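Local atomic coordinates of beta sliding clamp (Bartonella birtlesii LL-WM9, PDB entry 6DEG), a protein that probably tethers DNA polymerases to DNA as a ring-shaped homodimer around the duplex, giving them processivity in replication. Residues Leu57-Thr62 / Phe247-Val252; Asn166-His171 / Leu182-Gly187; Lys144-Leu149 / Lys219-Glu224. All coordinates share one frame; numbering follows the deposited sequence.

How the contacts relate
All three contacts meet at the central domain, and its two helices tie them together. Contact 1 joins an N-terminal-domain strand to a central-domain strand, contact 2 is a hairpin of the central domain, and contact 3 pairs helices 142-150 and 211-222. The centres of contacts 1 and 3 lie about 16 Å apart; the centre of contact 2 is about 18 Å from that of either other contact. Helix 211-222 backs onto contact 1, with Phe247 CG 4.0 Å from Leu220 CD1. Helix 142-150 reaches contact 2, where Leu182 CD1 lies 3.5 Å from Leu148 CB. Contacts 1 and 2 do not touch; the helix pair bridges them.

Contact 1 (Leu57-Thr62 / Phe247-Val252); sequences LDLEVT and FTSKLV
Phe247 reaches with its ring from strand 247-250 to strand 59-62 and brings it up to two aliphatic side chains of the partner. With CG trans to the backbone N (chi1 -175°), the ring meets Val61 and Leu59 obliquely: CD1 lies 3.5 Å from Val61 CG2, and CZ is 3.7 Å from Leu59 CD2. The other Leu59 methyl, CD1, comes in at the ring edge and in its plane, while CD2 also presses on Ser249 CB at 3.4 Å. Behind this buried face lies helix 211-222, whose Ala213 and Leu217 add to the packing. Strands 59-62 and 247-250 run antiparallel, and they belong to different domains: their pairing carries a sheet from the N-terminal into the central domain of the beta subunit, a continuity found across domain boundaries in these rings. Glu60 and Thr248 form the hydrogen-bonded pair, Thr248 N to Glu60 O at 2.9 Å and Glu60 N to Thr248 O at 3.0 Å; on the sheet face away from Phe247 their side chains lie alongside each other. Farther along, Lys250 bends at its last torsion (chi4 122°), which brings NZ to Asp58 OD1 at 2.9 Å, nearly along the C-O bond direction, in a salt bridge. The same NZ makes a weak bond to Leu57 O, while Asp58 OD2 is held by Lys212, so the carboxylate is shared between two lysines.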
loop_
_atom_site.group_PDB
_atom_site.type_symbol
_atom_site.label_atom_id
_atom_site.label_comp_id
_atom_site.label_asym_id
_atom_site.label_seq_id
_atom_site.Cartn_x
_atom_site.Cartn_y
_atom_site.Cartn_z
ATOM N N LEU B 57 24.064 -1.100 -13.698
ATOM C CA LEU B 57 25.439 -0.647 -13.881
ATOM C C LEU B 57 26.116 -0.410 -12.533
ATOM O O LEU B 57 27.300 -0.719 -12.370
ATOM C CB LEU B 57 25.501 0.606 -14.761
ATOM C CG LEU B 57 24.898 0.434 -16.160
ATOM C CD1 LEU B 57 25.004 1.724 -16.962
ATOM C CD2 LEU B 57 25.554 -0.724 -16.902
ATOM N N ASP B 58 25.376 0.114 -11.555
ATOM C CA ASP B 58 25.931 0.353 -10.229
ATOM C C ASP B 58 25.795 -0.845 -9.295
ATOM O O ASP B 58 26.618 -1.003 -8.387
ATOM C CB ASP B 58 25.259 1.577 -9.601
ATOM C CG ASP B 58 25.525 2.859 -10.380
ATOM O OD1 ASP B 58 26.675 3.058 -10.833
ATOM O OD2 ASP B 58 24.580 3.661 -10.549
ATOM N N LEU B 59 24.792 -1.701 -9.491
ATOM C CA LEU B 59 24.600 -2.884 -8.660
ATOM C C LEU B 59 24.385 -4.108 -9.540
ATOM O O LEU B 59 24.037 -3.995 -10.716
ATOM C CB LEU B 59 23.394 -2.729 -7.716
ATOM C CG LEU B 59 23.417 -1.527 -6.772
ATOM C CD1 LEU B 59 22.111 -1.422 -5.981
ATOM C CD2 LEU B 59 24.619 -1.597 -5.860
ATOM N N GLU B 60 24.591 -5.289 -8.952
ATOM C CA GLU B 60 24.326 -6.552 -9.634
ATOM C C GLU B 60 23.888 -7.596 -8.618
ATOM O O GLU B 60 24.536 -7.767 -7.582
ATOM C CB GLU B 60 25.557 -7.071 -10.389
ATOM C CG GLU B 60 25.512 -8.582 -10.640
ATOM C CD GLU B 60 26.861 -9.179 -11.014
ATOM O OE1 GLU B 60 27.310 -8.975 -12.162
ATOM O OE2 GLU B 60 27.473 -9.859 -10.158
ATOM N N VAL B 61 22.797 -8.295 -8.925
ATOM C CA VAL B 61 22.311 -9.414 -8.127
ATOM C C VAL B 61 22.241 -10.652 -9.008
ATOM O O VAL B 61 21.775 -10.585 -10.151
ATOM C CB VAL B 61 20.927 -9.129 -7.506
ATOM C CG1 VAL B 61 20.564 -10.215 -6.511
ATOM C CG2 VAL B 61 20.913 -7.777 -6.832
ATOM N N THR B 62 22.706 -11.780 -8.480
ATOM C CA THR B 62 22.516 -13.065 -9.131
ATOM C C THR B 62 21.983 -14.044 -8.100
ATOM O O THR B 62 22.451 -14.069 -6.959
ATOM C CB THR B 62 23.805 -13.617 -9.757
ATOM O OG1 THR B 62 24.567 -14.305 -8.759
ATOM C CG2 THR B 62 24.637 -12.502 -10.364
ATOM N N PHE B 247 25.392 -10.532 -4.450
ATOM C CA PHE B 247 25.204 -9.098 -4.607
ATOM C C PHE B 247 26.556 -8.402 -4.688
ATOM O O PHE B 247 27.463 -8.694 -3.900
ATOM C CB PHE B 247 24.389 -8.542 -3.435
ATOM C CG PHE B 247 24.029 -7.089 -3.567
ATOM C CD1 PHE B 247 23.455 -6.601 -4.729
ATOM C CD2 PHE B 247 24.257 -6.212 -2.521
ATOM C CE1 PHE B 247 23.118 -5.264 -4.844
ATOM C CE2 PHE B 247 23.925 -4.875 -2.631
ATOM C CZ PHE B 247 23.354 -4.399 -3.794
ATOM N N THR B 248 26.686 -7.471 -5.631
ATOM C CA THR B 248 27.941 -6.770 -5.865
ATOM C C THR B 248 27.647 -5.299 -6.127
ATOM O O THR B 248 26.662 -4.970 -6.794
ATOM C CB THR B 248 28.702 -7.398 -7.044
ATOM O OG1 THR B 248 29.124 -8.721 -6.689
ATOM C CG2 THR B 248 29.929 -6.576 -7.401
ATOM N N SER B 249 28.502 -4.415 -5.606
ATOM C CA SER B 249 28.264 -2.981 -5.691
ATOM C C SER B 249 29.568 -2.221 -5.884
ATOM O O SER B 249 30.621 -2.620 -5.383
ATOM C CB SER B 249 27.571 -2.455 -4.431
ATOM O OG SER B 249 27.637 -1.040 -4.375
ATOM N N LYS B 250 29.476 -1.106 -6.608
ATOM C CA LYS B 250 30.580 -0.167 -6.693
ATOM C C LYS B 250 30.781 0.530 -5.352
ATOM O O LYS B 250 29.964 0.422 -4.433
ATOM C CB LYS B 250 30.323 0.878 -7.779
ATOM C CG LYS B 250 30.342 0.352 -9.200
ATOM C CD LYS B 250 30.577 1.487 -10.182
ATOM C CE LYS B 250 30.096 1.125 -11.573
ATOM N NZ LYS B 250 29.079 2.099 -12.062
ATOM N N LEU B 251 31.890 1.257 -5.244
ATOM C CA LEU B 251 32.203 2.021 -4.048
ATOM C C LEU B 251 32.235 3.507 -4.385
ATOM O O LEU B 251 32.416 3.901 -5.542
ATOM C CB LEU B 251 33.544 1.583 -3.446
ATOM C CG LEU B 251 33.607 0.139 -2.945
ATOM C CD1 LEU B 251 35.042 -0.264 -2.662
ATOM C CD2 LEU B 251 32.749 -0.037 -1.706
ATOM N N VAL B 252 32.066 4.331 -3.358
ATOM C CA VAL B 252 31.982 5.774 -3.551
ATOM C C VAL B 252 33.383 6.367 -3.596
ATOM O O VAL B 252 34.279 5.958 -2.847
ATOM C CB VAL B 252 31.133 6.413 -2.439
ATOM C CG1 VAL B 252 30.993 7.909 -2.666
ATOM C CG2 VAL B 252 29.766 5.764 -2.382
#

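Contact 2 (Asn166-His171 / Leu182-Gly187); sequences NGIYFH and LVATDG
Tyr169 N gives its hydrogen to Val183 O over 2.7 Å, and Val183 N returns a bond to Tyr169 O at 3.1 Å. The two bonds make this residue pair the hydrogen-bonded rung of an antiparallel beta hairpin, strands 167-174 and 178-186, in the central domain of the beta subunit. On one face Leu182 is the hub. Its CD2 lies obliquely against the Phe170 ring, 3.3 Å from CD1, and on another side meets Ile168 CD1 at 3.5 Å. Ile168 carries CG1 in the cramped site between backbone N and carbonyl carbon (chi1 79°), leaving CG2 to rest on Ala184 CB at 3.6 Å. Phe170 is covered further by Val207 and Ile209 of the next strand, and Leu182 by Val193 across the hairpin's other edge. The opposite face carries Tyr169, Val183 and the His171 ring. A hydrogen bond joins His171 NE2 and Tyr259 OH, and His171 ND1 sits above the Tyr169 ring, offset toward the rim. On the Val183 side the imidazole presents its edge: CE1 lies 3.7 Å from Val183 CG2.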
loop_
_atom_site.group_PDB
_atom_site.type_symbol
_atom_site.label_atom_id
_atom_site.label_comp_id
_atom_site.label_asym_id
_atom_site.label_seq_id
_atom_site.Cartn_x
_atom_site.Cartn_y
_atom_site.Cartn_z
ATOM N N ASN B 166 24.228 9.499 0.420
ATOM C CA ASN B 166 25.559 9.213 -0.098
ATOM C C ASN B 166 25.974 7.782 0.223
ATOM O O ASN B 166 25.834 6.891 -0.611
ATOM C CB ASN B 166 26.582 10.199 0.470
ATOM N N GLY B 167 26.490 7.563 1.428
ATOM C CA GLY B 167 26.928 6.230 1.792
ATOM C C GLY B 167 27.359 6.163 3.240
ATOM O O GLY B 167 27.284 7.146 3.981
ATOM N N ILE B 168 27.810 4.971 3.640
ATOM C CA ILE B 168 28.293 4.716 4.995
ATOM C C ILE B 168 29.700 4.123 4.950
ATOM O O ILE B 168 30.043 3.367 4.032
ATOM C CB ILE B 168 27.324 3.807 5.784
ATOM C CG1 ILE B 168 27.492 2.343 5.403
ATOM C CG2 ILE B 168 25.883 4.220 5.542
ATOM C CD1 ILE B 168 27.262 1.415 6.562
ATOM N N TYR B 169 30.523 4.495 5.936
ATOM C CA TYR B 169 31.939 4.141 5.994
ATOM C C TYR B 169 32.140 2.765 6.627
ATOM O O TYR B 169 31.665 2.509 7.738
ATOM C CB TYR B 169 32.708 5.200 6.783
ATOM C CG TYR B 169 34.210 5.040 6.768
ATOM C CD1 TYR B 169 34.847 4.339 5.753
ATOM C CD2 TYR B 169 34.991 5.587 7.776
ATOM C CE1 TYR B 169 36.218 4.191 5.743
ATOM C CE2 TYR B 169 36.365 5.443 7.773
ATOM C CZ TYR B 169 36.973 4.744 6.756
ATOM O OH TYR B 169 38.341 4.597 6.748
ATOM N N PHE B 170 32.867 1.897 5.926
ATOM C CA PHE B 170 33.103 0.511 6.325
ATOM C C PHE B 170 34.583 0.319 6.639
ATOM O O PHE B 170 35.418 0.351 5.729
ATOM C CB PHE B 170 32.660 -0.430 5.206
ATOM C CG PHE B 170 32.624 -1.879 5.596
ATOM C CD1 PHE B 170 32.157 -2.266 6.836
ATOM C CD2 PHE B 170 33.053 -2.855 4.713
ATOM C CE1 PHE B 170 32.110 -3.598 7.189
ATOM C CE2 PHE B 170 33.016 -4.192 5.063
ATOM C CZ PHE B 170 32.546 -4.563 6.304
ATOM N N HIS B 171 34.912 0.097 7.910
ATOM C CA HIS B 171 36.310 -0.007 8.312
ATOM C C HIS B 171 36.411 -0.761 9.632
ATOM O O HIS B 171 35.406 -1.090 10.267
ATOM C CB HIS B 171 36.939 1.379 8.446
ATOM C CG HIS B 171 36.392 2.166 9.593
ATOM N ND1 HIS B 171 35.255 2.936 9.488
ATOM C CD2 HIS B 171 36.809 2.282 10.875
ATOM C CE1 HIS B 171 35.002 3.504 10.652
ATOM N NE2 HIS B 171 35.930 3.123 11.512
ATOM N N LEU B 182 30.867 0.301 11.662
ATOM C CA LEU B 182 30.125 1.015 10.635
ATOM C C LEU B 182 29.829 2.428 11.114
ATOM O O LEU B 182 29.461 2.631 12.275
ATOM C CB LEU B 182 28.814 0.304 10.308
ATOM C CG LEU B 182 28.941 -0.967 9.480
ATOM C CD1 LEU B 182 27.581 -1.581 9.233
ATOM C CD2 LEU B 182 29.611 -0.629 8.182
ATOM N N VAL B 183 29.989 3.400 10.221
ATOM C CA VAL B 183 29.789 4.805 10.559
ATOM C C VAL B 183 29.023 5.485 9.433
ATOM O O VAL B 183 29.397 5.367 8.263
ATOM C CB VAL B 183 31.125 5.532 10.805
ATOM C CG1 VAL B 183 30.892 7.021 11.011
ATOM C CG2 VAL B 183 31.855 4.931 11.997
ATOM N N ALA B 184 27.948 6.189 9.788
ATOM C CA ALA B 184 27.249 7.094 8.886
ATOM C C ALA B 184 26.935 8.366 9.650
ATOM O O ALA B 184 26.460 8.304 10.787
ATOM C CB ALA B 184 25.959 6.488 8.336
ATOM N N THR B 185 27.177 9.516 9.027
ATOM C CA THR B 185 26.980 10.772 9.732
ATOM C C THR B 185 26.550 11.863 8.769
ATOM O O THR B 185 26.785 11.791 7.559
ATOM C CB THR B 185 28.247 11.220 10.473
ATOM O OG1 THR B 185 28.103 12.583 10.890
ATOM C CG2 THR B 185 29.461 11.103 9.574
ATOM N N ASP B 186 25.916 12.885 9.341
ATOM C CA ASP B 186 25.435 14.063 8.625
ATOM C C ASP B 186 25.962 15.244 9.431
ATOM O O ASP B 186 25.304 15.711 10.365
ATOM C CB ASP B 186 23.907 14.061 8.514
ATOM C CG ASP B 186 23.354 15.358 7.953
ATOM O OD1 ASP B 186 23.261 16.345 8.710
ATOM O OD2 ASP B 186 23.001 15.388 6.757
ATOM N N GLY B 187 27.160 15.707 9.082
ATOM C CA GLY B 187 27.829 16.726 9.866
ATOM C C GLY B 187 28.069 16.248 11.280
ATOM O O GLY B 187 29.035 15.526 11.542
#

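Contact 3 (Lys144-Leu149 / Lys219-Glu224); sequences KLKHLL and KLLSEE
Leu221 pushes one methyl, CD1, over the start of the Lys146 side chain: CD1 is 3.8 Å from Lys146 CB and 3.9 Å from Lys146 CA. The same methyl also faces Leu145 CD2 at 4.2 Å and Leu149 CD1 at 4.3 Å, so a single branch of one leucine meets three residues on the neighbouring helix. The torsions put it there: CG stands beside the backbone N and opposite the carbonyl carbon (chi1 -41°), and a nearly trans chi2 carries CD1 outward to the facing helix. Backbones come nearest here too, Lys146 CA and Leu221 CA being 6.7 Å apart. No hydrogen bond crosses; the contact is apolar and buries 183 Å² in all. The partners are helix 142-150 and helix 211-222, the two helices of the central domain. In beta subunits each domain sets such a pair on the inner wall of the ring, facing the DNA, with its sheets outside. Beyond CB, Lys146 stretches out toward Ser222, trans through its first three torsions, and then turns at chi4 (60°). That turn leaves NZ 4.3 Å from Ser222 CB, where it has weak links to Gln218 O and, over a long distance, to Asp150. Leu149 rests in addition on Val214 and Gln218 one to two turns earlier in helix 211-222, so the pairing extends past Leu221. Further along the chain, Glu223 and Glu224 make salt bridges to Arg27 and Arg24 respectively, tying this part of the central domain to the N-terminal domain.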
loop_
_atom_site.group_PDB
_atom_site.type_symbol
_atom_site.label_atom_id
_atom_site.label_comp_id
_atom_site.label_asym_id
_atom_site.label_seq_id
_atom_site.Cartn_x
_atom_site.Cartn_y
_atom_site.Cartn_z
ATOM N N LYS B 144 23.611 -10.970 12.190
ATOM C CA LYS B 144 24.466 -9.905 12.702
ATOM C C LYS B 144 24.707 -8.834 11.650
ATOM O O LYS B 144 24.753 -7.640 11.969
ATOM C CB LYS B 144 25.791 -10.485 13.196
ATOM C CG LYS B 144 25.837 -10.708 14.699
ATOM C CD LYS B 144 25.876 -9.385 15.449
ATOM C CE LYS B 144 27.242 -9.142 16.060
ATOM N NZ LYS B 144 27.241 -8.034 17.054
ATOM N N LEU B 145 24.842 -9.239 10.387
ATOM C CA LEU B 145 25.083 -8.269 9.326
ATOM C C LEU B 145 23.907 -7.305 9.188
ATOM O O LEU B 145 24.086 -6.085 9.267
ATOM C CB LEU B 145 25.358 -9.009 8.016
ATOM C CG LEU B 145 26.226 -8.368 6.927
ATOM C CD1 LEU B 145 26.540 -9.386 5.838
ATOM C CD2 LEU B 145 25.572 -7.148 6.319
ATOM N N LYS B 146 22.685 -7.836 9.048
ATOM C CA LYS B 146 21.516 -6.970 8.893
ATOM C C LYS B 146 21.323 -6.089 10.117
ATOM O O LYS B 146 20.854 -4.949 10.002
ATOM C CB LYS B 146 20.260 -7.808 8.641
ATOM C CG LYS B 146 18.979 -6.984 8.505
ATOM C CD LYS B 146 17.732 -7.857 8.456
ATOM C CE LYS B 146 16.459 -7.018 8.475
ATOM N NZ LYS B 146 16.373 -6.085 7.318
ATOM N N HIS B 147 21.691 -6.599 11.292
ATOM C CA HIS B 147 21.613 -5.810 12.513
ATOM C C HIS B 147 22.473 -4.557 12.411
ATOM O O HIS B 147 22.064 -3.476 12.849
ATOM C CB HIS B 147 22.039 -6.671 13.702
ATOM C CG HIS B 147 22.268 -5.896 14.963
ATOM N ND1 HIS B 147 23.444 -5.971 15.678
ATOM C CD2 HIS B 147 21.468 -5.039 15.640
ATOM C CE1 HIS B 147 23.361 -5.189 16.739
ATOM N NE2 HIS B 147 22.172 -4.612 16.740
ATOM N N LEU B 148 23.674 -4.683 11.846
ATOM C CA LEU B 148 24.565 -3.533 11.750
ATOM C C LEU B 148 24.003 -2.446 10.839
ATOM O O LEU B 148 24.175 -1.254 11.119
ATOM C CB LEU B 148 25.944 -3.976 11.262
ATOM C CG LEU B 148 26.632 -5.124 12.003
ATOM C CD1 LEU B 148 27.931 -5.489 11.318
ATOM C CD2 LEU B 148 26.881 -4.769 13.454
ATOM N N LEU B 149 23.339 -2.825 9.742
ATOM C CA LEU B 149 22.828 -1.809 8.821
ATOM C C LEU B 149 21.534 -1.176 9.313
ATOM O O LEU B 149 21.330 0.030 9.136
ATOM C CB LEU B 149 22.595 -2.387 7.433
ATOM C CG LEU B 149 23.730 -3.120 6.744
ATOM C CD1 LEU B 149 23.366 -4.574 6.706
ATOM C CD2 LEU B 149 23.950 -2.568 5.348
ATOM N N LYS B 219 17.070 -5.434 1.958
ATOM C CA LYS B 219 15.941 -6.204 1.449
ATOM C C LYS B 219 16.330 -7.652 1.177
ATOM O O LYS B 219 15.561 -8.571 1.477
ATOM C CB LYS B 219 15.385 -5.554 0.184
ATOM C CG LYS B 219 14.643 -4.253 0.432
ATOM C CD LYS B 219 14.388 -3.522 -0.869
ATOM C CE LYS B 219 14.807 -2.067 -0.785
ATOM N NZ LYS B 219 15.076 -1.506 -2.139
ATOM N N LEU B 220 17.520 -7.872 0.612
ATOM C CA LEU B 220 17.948 -9.227 0.275
ATOM C C LEU B 220 18.104 -10.106 1.511
ATOM O O LEU B 220 17.853 -11.315 1.445
ATOM C CB LEU B 220 19.254 -9.176 -0.521
ATOM C CG LEU B 220 19.111 -8.800 -2.002
ATOM C CD1 LEU B 220 20.463 -8.601 -2.666
ATOM C CD2 LEU B 220 18.307 -9.848 -2.751
ATOM N N LEU B 221 18.516 -9.532 2.640
ATOM C CA LEU B 221 18.656 -10.320 3.858
ATOM C C LEU B 221 17.330 -10.544 4.575
ATOM O O LEU B 221 17.225 -11.487 5.366
ATOM C CB LEU B 221 19.652 -9.661 4.810
ATOM C CG LEU B 221 20.906 -9.074 4.163
ATOM C CD1 LEU B 221 21.636 -8.180 5.151
ATOM C CD2 LEU B 221 21.817 -10.183 3.659
ATOM N N SER B 222 16.322 -9.704 4.324
ATOM C CA SER B 222 15.005 -9.940 4.910
ATOM C C SER B 222 14.327 -11.157 4.294
ATOM O O SER B 222 13.536 -11.829 4.964
ATOM C CB SER B 222 14.118 -8.703 4.742
ATOM O OG SER B 222 14.112 -8.248 3.400
ATOM N N GLU B 223 14.613 -11.448 3.024
ATOM C CA GLU B 223 13.937 -12.506 2.287
ATOM C C GLU B 223 14.729 -13.811 2.255
ATOM O O GLU B 223 14.465 -14.663 1.401
ATOM C CB GLU B 223 13.620 -12.038 0.865
ATOM C CG GLU B 223 14.805 -11.487 0.102
ATOM C CD GLU B 223 14.399 -10.452 -0.931
ATOM O OE1 GLU B 223 13.416 -9.720 -0.689
ATOM O OE2 GLU B 223 15.067 -10.367 -1.983
ATOM N N GLU B 224 15.693 -13.986 3.156
ATOM C CA GLU B 224 16.447 -15.230 3.219
ATOM C C GLU B 224 16.590 -15.674 4.667
ATOM O O GLU B 224 16.516 -14.870 5.598
ATOM C CB GLU B 224 17.829 -15.092 2.566
ATOM C CG GLU B 224 17.863 -15.522 1.104
ATOM C CD GLU B 224 18.023 -17.024 0.938
ATOM O OE1 GLU B 224 18.192 -17.722 1.959
ATOM O OE2 GLU B 224 17.977 -17.507 -0.214
#